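Local structure of glycerol Dehydrogenase (Unidentified, 5XN8) at the interface of chains A and B. The protein catalyses the NAD-dependent oxidation of glycerol to dihydroxyacetone, using a metal ion bound in the active site. Residues are numbered along the deposited sequence; one frame, centred on the assembly and turned at random. Chains: chain A/B, Glycerol Dehydrogenase.

The interface of chains A and B. Residues chain A 223, 225; chain B 349-350, 353-354.
A:Val225 sets its branched side chain on one surface of helix 345-363 of chain B, meeting B:Ala350, B:His349 and B:Thr354. In this member of the iron-containing alcohol dehydrogenase family, the patch joins a helix end and the loop after it on chain A to the last helix of chain B. Eight copies make up the deposited assembly, and the patch is part of an interface between two of them that is not an exact two-fold; the structure alone does not show whether this contact persists in solution.

The apolar contacts centre on the valine, whose side-chain carbons spread over three neighbours. Its CB faces the methyl CB of B:Ala350 at 3.8 Å, a van der Waals approach to the residue after B:His349. CG1 lies anti to the valine's own carbonyl carbon (chi1 -66°) and points to the imidazole, 3.9 Å from CE1 of B:His349 and nearly as near to ND1. The two side chains run roughly perpendicular, and the methyl touches the CE1–ND1 side of the ring. CG2, the other branch, also lies near B:Ala350 and reaches toward the next helical turn, 3.8 Å from the hydroxyl OG1 of B:Thr354; the two side chains point in opposite senses as they pass.

A second, looser apolar contact lies at the C-terminal end of helix 197-223, where CB of A:Ala223 stands 4.2 Å from CB of B:Leu353.

Within chain B, packing and a hydrogen bond support this surface. CG of B:Leu353 lies 4.2 Å above one face of the B:His349 ring, displaced toward its rim, which probably limits the ring's movement. With CG anti to the backbone N (chi1 171°), B:His349 turns that face of its imidazole to the leucine. B:Thr354 OG1 donates to the carbonyl O of B:Ala350 at 3.0 Å, one turn back along the helix. The hydroxyl approaches that oxygen from 32° off the plane of the carbonyl group; this bond helps fix the hydroxyl beside the valine methyl.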
ATOM      1  N   ALA A 223      29.604 -13.461  21.541  1.00 30.97           N
ATOM      2  CA  ALA A 223      30.665 -14.387  21.104  1.00 30.13           C
ATOM      3  C   ALA A 223      32.086 -13.813  21.183  1.00 29.19           C
ATOM      4  O   ALA A 223      33.057 -14.569  21.087  1.00 29.95           O
ATOM      5  CB  ALA A 223      30.380 -14.896  19.692  1.00 30.69           C
ATOM      6  N   VAL A 225      33.228 -11.309  19.051  1.00 25.41           N
ATOM      7  CA  VAL A 225      33.658 -11.311  17.653  1.00 25.38           C
ATOM      8  C   VAL A 225      33.154 -10.083  16.865  1.00 23.43           C
ATOM      9  O   VAL A 225      32.195  -9.427  17.259  1.00 22.99           O
ATOM     10  CB  VAL A 225      33.242 -12.646  16.977  1.00 25.83           C
ATOM     11  CG1 VAL A 225      33.991 -13.821  17.591  1.00 26.82           C
ATOM     12  CG2 VAL A 225      31.737 -12.844  16.996  1.00 25.89           C
TER
ATOM     13  N   HIS B 349      35.142 -16.568  10.849  1.00 23.03           N
ATOM     14  CA  HIS B 349      35.012 -17.124  12.207  1.00 22.46           C
ATOM     15  C   HIS B 349      33.863 -16.403  12.934  1.00 21.64           C
ATOM     16  O   HIS B 349      32.949 -17.043  13.451  1.00 21.43           O
ATOM     17  CB  HIS B 349      36.362 -16.991  12.945  1.00 23.17           C
ATOM     18  CG  HIS B 349      36.329 -17.320  14.411  1.00 23.14           C
ATOM     19  ND1 HIS B 349      36.032 -16.383  15.376  1.00 23.00           N
ATOM     20  CD2 HIS B 349      36.644 -18.460  15.076  1.00 23.65           C
ATOM     21  CE1 HIS B 349      36.125 -16.941  16.572  1.00 24.28           C
ATOM     22  NE2 HIS B 349      36.483 -18.206  16.419  1.00 24.08           N
ATOM     23  N   ALA B 350      33.908 -15.075  12.903  1.00 20.99           N
ATOM     24  CA  ALA B 350      32.866 -14.205  13.460  1.00 20.59           C
ATOM     25  C   ALA B 350      31.465 -14.522  12.967  1.00 20.61           C
ATOM     26  O   ALA B 350      30.518 -14.648  13.758  1.00 21.04           O
ATOM     27  CB  ALA B 350      33.189 -12.752  13.144  1.00 20.22           C
ATOM     28  N   LEU B 353      30.115 -18.068  14.185  1.00 24.33           N
ATOM     29  CA  LEU B 353      29.726 -18.086  15.597  1.00 24.38           C
ATOM     30  C   LEU B 353      28.436 -17.307  15.851  1.00 24.33           C
ATOM     31  O   LEU B 353      27.580 -17.743  16.632  1.00 23.81           O
ATOM     32  CB  LEU B 353      30.847 -17.552  16.504  1.00 24.70           C
ATOM     33  CG  LEU B 353      32.147 -18.374  16.583  1.00 24.88           C
ATOM     34  CD1 LEU B 353      33.040 -17.920  17.735  1.00 25.17           C
ATOM     35  CD2 LEU B 353      31.867 -19.863  16.710  1.00 25.04           C
ATOM     36  N   THR B 354      28.297 -16.162  15.192  1.00 23.90           N
ATOM     37  CA  THR B 354      27.092 -15.353  15.334  1.00 23.19           C
ATOM     38  C   THR B 354      25.884 -16.036  14.701  1.00 22.45           C
ATOM     39  O   THR B 354      24.793 -16.036  15.283  1.00 23.35           O
ATOM     40  CB  THR B 354      27.283 -13.956  14.728  1.00 23.15           C
ATOM     41  OG1 THR B 354      28.397 -13.314  15.354  1.00 23.04           O
ATOM     42  CG2 THR B 354      26.019 -13.101  14.907  1.00 23.02           C
TER